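Local coordinates for protein FACT complex subunit SPT16 (Ashbya gossypii, PDB 6A8M) that probably acts within the FACT complex as a histone chaperone that destabilises and restores nucleosomes, this chain being its N-terminal, peptidase-like part, at residues K194-L198 against E225-F231; N364-M369 against D393-L399; Q186-G191 against E238-C243. One frame throughout, in Å; residues are numbered along the deposited sequence.

Contact 1: residues K194-L198 against E225-F231; sequences KFMNL and EIDKSRF
Glu225 meets segment 194-198 of helix 179-208 through its aliphatic root: CB lies 4.1 Å from CE1 of Phe195, at the edge of that ring and near its plane, and Leu198 CD1 is a second neighbour of the same carbon. Ile226 follows with its longer branch, CG1 standing 3.8 Å from Phe195 CZ while the two side chains cross at about a right angle. An inverse gamma turn centred on Lys228, the N-cap of helix 229-233, then redirects the chain and precedes the turn of helix that brings Phe231 back to the contact. With CG anti to the backbone N (chi1 157°), the Phe231 ring sends its edge toward the face of Phe195 in an offset edge-to-face pair, centroids 5.9 Å apart and planes at 86°. CE2 of Phe231 approaches CZ of Phe195 to 3.9 Å, and Leu198 CD1, arriving from the opposite direction, reaches Phe231 CZ at 4.0 Å. No hydrogen bond crosses this junction. Trp256 adds a further edge-to-face partner to Phe195, and Ile293 of strand 285-295 touches both Phe195 and Ile226. Helix 179-208 packed on strand 285-295, with the turn into helix 229-233 closing over Phe195, fits the pita-bread fold of the M24 family.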
loop_
_atom_site.group_PDB
_atom_site.type_symbol
_atom_site.label_atom_id
_atom_site.label_comp_id
_atom_site.label_asym_id
_atom_site.label_seq_id
_atom_site.Cartn_x
_atom_site.Cartn_y
_atom_site.Cartn_z
ATOM N N LYS A 194 -13.588 -4.446 -10.547
ATOM C CA LYS A 194 -14.820 -3.808 -11.010
ATOM C C LYS A 194 -14.529 -2.489 -11.705
ATOM O O LYS A 194 -15.166 -2.157 -12.709
ATOM C CB LYS A 194 -15.769 -3.547 -9.846
ATOM C CG LYS A 194 -16.309 -4.792 -9.199
ATOM C CD LYS A 194 -17.065 -5.611 -10.207
ATOM C CE LYS A 194 -18.056 -6.482 -9.516
ATOM N NZ LYS A 194 -18.916 -7.151 -10.529
ATOM N N PHE A 195 -13.614 -1.708 -11.146
ATOM C CA PHE A 195 -13.273 -0.421 -11.739
ATOM C C PHE A 195 -12.446 -0.579 -13.008
ATOM O O PHE A 195 -12.599 0.225 -13.938
ATOM C CB PHE A 195 -12.587 0.459 -10.690
ATOM C CG PHE A 195 -13.568 1.024 -9.706
ATOM C CD1 PHE A 195 -14.358 2.105 -10.068
ATOM C CD2 PHE A 195 -13.773 0.428 -8.480
ATOM C CE1 PHE A 195 -15.327 2.607 -9.200
ATOM C CE2 PHE A 195 -14.731 0.922 -7.610
ATOM C CZ PHE A 195 -15.504 2.011 -7.967
ATOM N N MET A 196 -11.583 -1.602 -13.093
ATOM C CA MET A 196 -10.925 -1.852 -14.377
ATOM C C MET A 196 -11.951 -2.209 -15.452
ATOM O O MET A 196 -11.835 -1.766 -16.608
ATOM C CB MET A 196 -9.861 -2.954 -14.240
ATOM C CG MET A 196 -9.046 -3.190 -15.527
ATOM S SD MET A 196 -8.231 -1.705 -16.181
ATOM C CE MET A 196 -6.884 -1.526 -15.021
ATOM N N ASN A 197 -12.976 -2.990 -15.089
ATOM C CA ASN A 197 -14.049 -3.279 -16.038
ATOM C C ASN A 197 -14.729 -1.999 -16.509
ATOM O O ASN A 197 -14.998 -1.835 -17.706
ATOM C CB ASN A 197 -15.088 -4.214 -15.432
ATOM C CG ASN A 197 -16.238 -4.470 -16.402
ATOM O OD1 ASN A 197 -16.036 -5.085 -17.444
ATOM N ND2 ASN A 197 -17.427 -3.941 -16.097
ATOM N N LEU A 198 -15.054 -1.099 -15.571
ATOM C CA LEU A 198 -15.694 0.164 -15.933
ATOM C C LEU A 198 -14.783 0.976 -16.824
ATOM O O LEU A 198 -15.237 1.612 -17.781
ATOM C CB LEU A 198 -16.015 0.987 -14.690
ATOM C CG LEU A 198 -17.210 0.656 -13.824
ATOM C CD1 LEU A 198 -17.205 1.632 -12.668
ATOM C CD2 LEU A 198 -18.512 0.756 -14.622
ATOM N N GLU A 225 -16.472 7.689 -10.433
ATOM C CA GLU A 225 -17.498 6.660 -10.303
ATOM C C GLU A 225 -17.566 6.087 -8.892
ATOM O O GLU A 225 -18.627 5.598 -8.489
ATOM C CB GLU A 225 -17.237 5.538 -11.314
ATOM C CG GLU A 225 -17.356 5.976 -12.765
ATOM C CD GLU A 225 -18.790 6.035 -13.225
ATOM O OE1 GLU A 225 -19.550 5.110 -12.879
ATOM O OE2 GLU A 225 -19.160 7.004 -13.924
ATOM N N ILE A 226 -16.472 6.150 -8.128
ATOM C CA ILE A 226 -16.461 5.566 -6.784
ATOM C C ILE A 226 -17.367 6.333 -5.844
ATOM O O ILE A 226 -17.733 5.818 -4.785
ATOM C CB ILE A 226 -15.031 5.516 -6.212
ATOM C CG1 ILE A 226 -14.911 4.459 -5.087
ATOM C CG2 ILE A 226 -14.597 6.887 -5.729
ATOM C CD1 ILE A 226 -13.472 4.075 -4.793
ATOM N N ASP A 227 -17.757 7.549 -6.185
ATOM C CA ASP A 227 -18.618 8.267 -5.256
ATOM C C ASP A 227 -20.099 8.009 -5.501
ATOM O O ASP A 227 -20.939 8.618 -4.828
ATOM C CB ASP A 227 -18.305 9.762 -5.292
ATOM C CG ASP A 227 -16.917 10.066 -4.718
ATOM O OD1 ASP A 227 -16.500 9.434 -3.716
ATOM O OD2 ASP A 227 -16.233 10.924 -5.281
ATOM N N LYS A 228 -20.433 7.122 -6.435
ATOM C CA LYS A 228 -21.813 6.696 -6.670
ATOM C C LYS A 228 -22.123 5.614 -5.645
ATOM O O LYS A 228 -21.937 4.423 -5.897
ATOM C CB LYS A 228 -21.978 6.179 -8.091
ATOM C CG LYS A 228 -21.765 7.200 -9.201
ATOM C CD LYS A 228 -21.824 6.502 -10.551
ATOM C CE LYS A 228 -21.594 7.467 -11.692
ATOM N NZ LYS A 228 -22.343 8.724 -11.471
ATOM N N SER A 229 -22.554 6.042 -4.454
ATOM C CA SER A 229 -22.758 5.118 -3.339
ATOM C C SER A 229 -23.769 4.028 -3.676
ATOM O O SER A 229 -23.641 2.892 -3.204
ATOM C CB SER A 229 -23.237 5.879 -2.101
ATOM O OG SER A 229 -22.205 6.686 -1.566
ATOM N N ARG A 230 -24.779 4.349 -4.473
ATOM C CA ARG A 230 -25.797 3.346 -4.787
ATOM C C ARG A 230 -25.255 2.277 -5.728
ATOM O O ARG A 230 -25.669 1.113 -5.651
ATOM C CB ARG A 230 -27.033 4.015 -5.373
ATOM C CG ARG A 230 -27.714 4.905 -4.356
ATOM C CD ARG A 230 -28.611 5.874 -5.022
ATOM N NE ARG A 230 -28.946 6.960 -4.113
ATOM C CZ ARG A 230 -29.953 6.924 -3.248
ATOM N NH1 ARG A 230 -30.740 5.854 -3.183
ATOM N NH2 ARG A 230 -30.187 7.972 -2.462
ATOM N N PHE A 231 -24.319 2.649 -6.598
ATOM C CA PHE A 231 -23.578 1.664 -7.367
ATOM C C PHE A 231 -22.739 0.789 -6.452
ATOM O O PHE A 231 -22.703 -0.434 -6.617
ATOM C CB PHE A 231 -22.694 2.376 -8.387
ATOM C CG PHE A 231 -21.517 1.568 -8.845
ATOM C CD1 PHE A 231 -21.707 0.454 -9.649
ATOM C CD2 PHE A 231 -20.226 1.936 -8.511
ATOM C CE1 PHE A 231 -20.620 -0.294 -10.079
ATOM C CE2 PHE A 231 -19.139 1.181 -8.947
ATOM C CZ PHE A 231 -19.354 0.076 -9.733
#

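Contact 2: residues N364-M369 against D393-L399; sequences NVGSLM and DCFNISL
This is an antiparallel strand pairing (164° between the segment axes) inside the five-stranded sheet of the M24-type pita-bread fold, strand 364-368 lying between 379-381 and 394-405. Ser367 and Asn396 form a hydrogen-bonded pair, Ser367 N to Asn396 O at 3.0 Å and Asn396 N to Ser367 O at 2.8 Å, the latter nearly along the C=O axis. Met369 N to Cys394 O extends the ladder one way and Ser398 N to Val365 O the other, the Ser398 N-H coming from above the carbonyl plane. Gly366 CA is 3.1 Å from Asn396 O, which a beta carbon would strike. Leu368 places CD1 over one face of the Phe395 ring, 4.0 Å from its centroid and 23° off the normal, a CH-pi contact, while Phe378 meets Phe395 edge-to-face. With an alanine for Phe395, Leu368 CD1 would probably lose the ring face it packs on and Phe378 its edge-to-face partner. Met369, with CG anti to its N (chi1 -179°), brings CE to 3.7 Å from Asn396 CB. Asn396 OD1 accepts from Asn301 ND2, whereas its ND2 donates to a water at 3.0 Å that in turn donates to Ser367 OG at 2.8 Å.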
loop_
_atom_site.group_PDB
_atom_site.type_symbol
_atom_site.label_atom_id
_atom_site.label_comp_id
_atom_site.label_asym_id
_atom_site.label_seq_id
_atom_site.Cartn_x
_atom_site.Cartn_y
_atom_site.Cartn_z
ATOM N N ASN A 364 11.995 -2.803 -11.936
ATOM C CA ASN A 364 11.471 -3.599 -10.835
ATOM C C ASN A 364 10.213 -4.281 -11.336
ATOM O O ASN A 364 9.626 -3.865 -12.341
ATOM C CB ASN A 364 11.169 -2.727 -9.608
ATOM C CG ASN A 364 10.000 -1.774 -9.848
ATOM O OD1 ASN A 364 8.843 -2.122 -9.627
ATOM N ND2 ASN A 364 10.304 -0.572 -10.322
ATOM N N VAL A 365 9.781 -5.330 -10.631
ATOM C CA VAL A 365 8.516 -5.962 -11.006
ATOM C C VAL A 365 7.483 -5.820 -9.893
ATOM O O VAL A 365 6.580 -6.646 -9.758
ATOM C CB VAL A 365 8.706 -7.437 -11.432
ATOM C CG1 VAL A 365 9.509 -7.486 -12.749
ATOM C CG2 VAL A 365 9.367 -8.300 -10.344
ATOM N N GLY A 366 7.553 -4.725 -9.153
ATOM C CA GLY A 366 6.490 -4.424 -8.221
ATOM C C GLY A 366 6.989 -4.326 -6.802
ATOM O O GLY A 366 8.174 -4.050 -6.561
ATOM N N SER A 367 6.103 -4.538 -5.840
ATOM C CA SER A 367 6.521 -4.426 -4.450
ATOM C C SER A 367 5.570 -5.202 -3.557
ATOM O O SER A 367 4.478 -5.597 -3.965
ATOM C CB SER A 367 6.553 -2.968 -4.000
ATOM O OG SER A 367 5.240 -2.501 -3.754
ATOM N N LEU A 368 6.013 -5.412 -2.316
ATOM C CA LEU A 368 5.073 -5.719 -1.248
ATOM C C LEU A 368 4.014 -4.622 -1.170
ATOM O O LEU A 368 4.308 -3.440 -1.378
ATOM C CB LEU A 368 5.836 -5.847 0.074
ATOM C CG LEU A 368 5.304 -6.682 1.232
ATOM C CD1 LEU A 368 5.152 -8.151 0.879
ATOM C CD2 LEU A 368 6.294 -6.511 2.407
ATOM N N MET A 369 2.779 -5.020 -0.852
ATOM C CA MET A 369 1.645 -4.104 -0.789
ATOM C C MET A 369 0.767 -4.504 0.392
ATOM O O MET A 369 0.735 -5.672 0.786
ATOM C CB MET A 369 0.848 -4.138 -2.115
ATOM C CG MET A 369 -0.361 -3.199 -2.211
ATOM S SD MET A 369 -0.987 -3.177 -3.898
ATOM C CE MET A 369 -1.321 -4.927 -4.108
ATOM N N ASP A 393 2.566 -12.923 2.647
ATOM C CA ASP A 393 2.864 -11.669 1.972
ATOM C C ASP A 393 1.911 -11.455 0.807
ATOM O O ASP A 393 1.498 -12.401 0.137
ATOM C CB ASP A 393 4.296 -11.661 1.439
ATOM C CG ASP A 393 5.335 -11.481 2.537
ATOM O OD1 ASP A 393 4.952 -11.235 3.699
ATOM O OD2 ASP A 393 6.537 -11.634 2.217
ATOM N N CYS A 394 1.587 -10.189 0.555
ATOM C CA CYS A 394 0.779 -9.803 -0.589
ATOM C C CYS A 394 1.609 -8.884 -1.467
ATOM O O CYS A 394 2.200 -7.922 -0.965
ATOM C CB CYS A 394 -0.493 -9.084 -0.140
ATOM S SG CYS A 394 -1.617 -8.666 -1.492
ATOM N N PHE A 395 1.637 -9.161 -2.772
ATOM C CA PHE A 395 2.438 -8.362 -3.695
ATOM C C PHE A 395 1.581 -7.684 -4.751
ATOM O O PHE A 395 0.543 -8.199 -5.193
ATOM C CB PHE A 395 3.510 -9.223 -4.403
ATOM C CG PHE A 395 4.537 -9.754 -3.470
ATOM C CD1 PHE A 395 5.692 -9.023 -3.209
ATOM C CD2 PHE A 395 4.315 -10.946 -2.800
ATOM C CE1 PHE A 395 6.628 -9.497 -2.304
ATOM C CE2 PHE A 395 5.252 -11.432 -1.907
ATOM C CZ PHE A 395 6.402 -10.694 -1.656
ATOM N N ASN A 396 2.045 -6.496 -5.145
ATOM C CA ASN A 396 1.703 -5.872 -6.418
ATOM C C ASN A 396 2.756 -6.339 -7.418
ATOM O O ASN A 396 3.900 -5.893 -7.363
ATOM C CB ASN A 396 1.705 -4.358 -6.242
ATOM C CG ASN A 396 1.550 -3.606 -7.540
ATOM O OD1 ASN A 396 1.079 -4.156 -8.529
ATOM N ND2 ASN A 396 1.920 -2.326 -7.524
ATOM N N ILE A 397 2.398 -7.281 -8.288
ATOM C CA ILE A 397 3.316 -7.745 -9.327
ATOM C C ILE A 397 2.995 -6.915 -10.559
ATOM O O ILE A 397 1.952 -7.113 -11.193
ATOM C CB ILE A 397 3.156 -9.250 -9.594
ATOM C CG1 ILE A 397 3.370 -10.055 -8.310
ATOM C CG2 ILE A 397 4.104 -9.719 -10.689
ATOM C CD1 ILE A 397 4.796 -9.929 -7.744
ATOM N N SER A 398 3.879 -5.961 -10.879
ATOM C CA SER A 398 3.601 -4.960 -11.906
ATOM C C SER A 398 4.808 -4.906 -12.822
ATOM O O SER A 398 5.929 -4.647 -12.366
ATOM C CB SER A 398 3.345 -3.583 -11.278
ATOM O OG SER A 398 3.329 -2.570 -12.281
ATOM N N LEU A 399 4.592 -5.139 -14.104
ATOM C CA LEU A 399 5.717 -5.101 -15.018
ATOM C C LEU A 399 5.363 -4.330 -16.269
ATOM O O LEU A 399 4.210 -4.250 -16.677
ATOM C CB LEU A 399 6.221 -6.481 -15.395
ATOM C CG LEU A 399 5.251 -7.640 -15.522
ATOM C CD1 LEU A 399 5.780 -8.643 -16.505
ATOM C CD2 LEU A 399 5.117 -8.300 -14.180
HETATM O O HOH W 1 7.137 -2.025 -12.363
HETATM O O HOH W 2 2.976 -1.264 -4.897
HETATM O O HOH W 3 1.997 -7.971 2.328
#

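Contact 3: residues Q186-G191 against E238-C243; sequences QVSSRG and ELTPLC
Arg190 and Glu238 carry the charged part of the contact. Arg190 NH1 donates to Glu238 OE1 at 2.8 Å in a salt bridge whose N-H...O angle of 139° is rather bent. The carboxylate oxygen is met on its anti side, slightly out of the carboxylate plane, and the two flat groups stand 55° apart, which fits one N-H holding one oxygen and not a two-pronged grip. The other oxygen, OE2, faces Lys194 one turn further along the same long helix, in a pairing modelled too close to be taken at face value. A water that donates to Glu238 O at 2.7 Å also lies near NH1, where its bond is weak.

One face of the guanidinium is packed against Leu242: CD1 of that leucine lies 3.7 Å over the plane of the Arg190 guanidinium, above its centre. The arginine gets there by bending at chi2 (71°) and again at chi3, which turns the guanidinium toward Leu242 and Glu238. Its aliphatic part is used too, CG lying 3.5 Å from Leu239 CD2. Here the long helix 179-208, whose inner side meets strand 285-295 of the pita-bread domain, is joined to the end of the short helix 236-239 and the 3-10 turn after it.

The remaining packing is apolar. Val187 CG2 wedges into that turn, 3.7 Å from Leu242 CB and also 3.7 Å from Cys243 SG, and Tyr295 of the sheet touches both Val187 and Cys243. Gln186 contributes its CG methylene, 3.8 Å from Leu242 CD2, while its amide NE2 is engaged by Leu431 O.

Backbone bonds shape the turn that receives these side chains, with Leu242 N donating to Leu239 O at 3.0 Å and Cys243 N to Thr240 O.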
loop_
_atom_site.group_PDB
_atom_site.type_symbol
_atom_site.label_atom_id
_atom_site.label_comp_id
_atom_site.label_asym_id
_atom_site.label_seq_id
_atom_site.Cartn_x
_atom_site.Cartn_y
_atom_site.Cartn_z
ATOM N N GLN A 186 -8.628 -9.268 -0.505
ATOM C CA GLN A 186 -9.438 -9.847 -1.575
ATOM C C GLN A 186 -10.623 -8.948 -1.917
ATOM O O GLN A 186 -10.990 -8.813 -3.090
ATOM C CB GLN A 186 -9.907 -11.261 -1.199
ATOM C CG GLN A 186 -10.782 -11.908 -2.280
ATOM C CD GLN A 186 -10.041 -12.210 -3.579
ATOM O OE1 GLN A 186 -9.551 -13.334 -3.781
ATOM N NE2 GLN A 186 -10.007 -11.224 -4.496
ATOM N N VAL A 187 -11.247 -8.331 -0.908
ATOM C CA VAL A 187 -12.339 -7.402 -1.187
ATOM C C VAL A 187 -11.820 -6.253 -2.031
ATOM O O VAL A 187 -12.392 -5.913 -3.072
ATOM C CB VAL A 187 -12.968 -6.882 0.118
ATOM C CG1 VAL A 187 -14.008 -5.805 -0.185
ATOM C CG2 VAL A 187 -13.639 -8.022 0.905
ATOM N N SER A 188 -10.713 -5.654 -1.588
ATOM C CA SER A 188 -10.103 -4.547 -2.318
ATOM C C SER A 188 -9.805 -4.935 -3.760
ATOM O O SER A 188 -10.091 -4.172 -4.698
ATOM C CB SER A 188 -8.816 -4.134 -1.613
ATOM O OG SER A 188 -8.193 -3.091 -2.335
ATOM N N SER A 189 -9.194 -6.110 -3.950
ATOM C CA SER A 189 -8.817 -6.558 -5.286
ATOM C C SER A 189 -10.038 -6.750 -6.172
ATOM O O SER A 189 -10.012 -6.403 -7.365
ATOM C CB SER A 189 -8.014 -7.865 -5.213
ATOM O OG SER A 189 -6.740 -7.652 -4.597
ATOM N N ARG A 190 -11.125 -7.299 -5.618
ATOM C CA ARG A 190 -12.327 -7.430 -6.430
ATOM C C ARG A 190 -12.881 -6.055 -6.774
ATOM O O ARG A 190 -13.360 -5.837 -7.887
ATOM C CB ARG A 190 -13.381 -8.276 -5.724
ATOM C CG ARG A 190 -14.619 -8.559 -6.612
ATOM C CD ARG A 190 -14.281 -9.529 -7.713
ATOM N NE ARG A 190 -13.978 -10.851 -7.161
ATOM C CZ ARG A 190 -14.896 -11.726 -6.742
ATOM N NH1 ARG A 190 -16.192 -11.441 -6.816
ATOM N NH2 ARG A 190 -14.519 -12.899 -6.249
ATOM N N GLY A 191 -12.761 -5.097 -5.851
ATOM C CA GLY A 191 -13.078 -3.718 -6.199
ATOM C C GLY A 191 -12.239 -3.203 -7.355
ATOM O O GLY A 191 -12.759 -2.601 -8.294
ATOM N N GLU A 238 -21.131 -9.477 -4.451
ATOM C CA GLU A 238 -19.834 -9.990 -4.853
ATOM C C GLU A 238 -18.828 -9.886 -3.721
ATOM O O GLU A 238 -17.916 -10.717 -3.633
ATOM C CB GLU A 238 -19.297 -9.242 -6.070
ATOM C CG GLU A 238 -20.006 -9.521 -7.360
ATOM C CD GLU A 238 -19.062 -9.505 -8.533
ATOM O OE1 GLU A 238 -17.867 -9.846 -8.356
ATOM O OE2 GLU A 238 -19.508 -9.146 -9.637
ATOM N N LEU A 239 -18.971 -8.867 -2.865
ATOM C CA LEU A 239 -17.915 -8.490 -1.933
ATOM C C LEU A 239 -18.143 -8.963 -0.501
ATOM O O LEU A 239 -17.165 -9.266 0.194
ATOM C CB LEU A 239 -17.732 -6.968 -1.928
ATOM C CG LEU A 239 -17.407 -6.317 -3.275
ATOM C CD1 LEU A 239 -17.075 -4.848 -3.059
ATOM C CD2 LEU A 239 -16.253 -7.011 -3.966
ATOM N N THR A 240 -19.389 -9.006 -0.032
ATOM C CA THR A 240 -19.639 -9.458 1.334
ATOM C C THR A 240 -19.136 -10.878 1.589
ATOM O O THR A 240 -18.576 -11.112 2.675
ATOM C CB THR A 240 -21.135 -9.347 1.682
ATOM O OG1 THR A 240 -21.478 -7.998 2.033
ATOM C CG2 THR A 240 -21.460 -10.240 2.872
ATOM N N PRO A 241 -19.257 -11.842 0.670
ATOM C CA PRO A 241 -18.695 -13.176 0.956
ATOM C C PRO A 241 -17.171 -13.199 1.027
ATOM O O PRO A 241 -16.607 -14.163 1.556
ATOM C CB PRO A 241 -19.223 -14.042 -0.196
ATOM C CG PRO A 241 -19.647 -13.087 -1.260
ATOM C CD PRO A 241 -20.097 -11.860 -0.548
ATOM N N LEU A 242 -16.487 -12.177 0.513
ATOM C CA LEU A 242 -15.045 -12.089 0.640
ATOM C C LEU A 242 -14.602 -11.394 1.923
ATOM O O LEU A 242 -13.413 -11.439 2.255
ATOM C CB LEU A 242 -14.469 -11.351 -0.571
ATOM C CG LEU A 242 -14.844 -11.878 -1.961
ATOM C CD1 LEU A 242 -14.418 -10.896 -3.075
ATOM C CD2 LEU A 242 -14.277 -13.272 -2.227
ATOM N N CYS A 243 -15.518 -10.749 2.643
ATOM C CA CYS A 243 -15.179 -10.139 3.915
ATOM C C CYS A 243 -14.982 -11.218 4.973
ATOM O O CYS A 243 -15.412 -12.357 4.796
ATOM C CB CYS A 243 -16.280 -9.177 4.356
ATOM S SG CYS A 243 -16.447 -7.725 3.299
HETATM O O HOH W 4 -17.344 -13.223 -4.294
#

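Contacts 1 and 3 share helix 179-208, their centres about 14 Å apart, and contact 1 is nested along the chain within the loop that contact 3 closes. Helices 229-233 and 236-239 follow each other, so the helical excursion after the long helix is fastened to it at two successive levels; Lys194 and Glu238 meet between them, though that pairing is modelled unusually short. Contact 2 comes later in sequence, in the antiparallel five-stranded sheet. Its centre is about 24 Å from that of contact 1 and about 20 Å from that of contact 3, with no touch to either. It is thus a separate strand pairing, in the other sheet of the peptidase-like part.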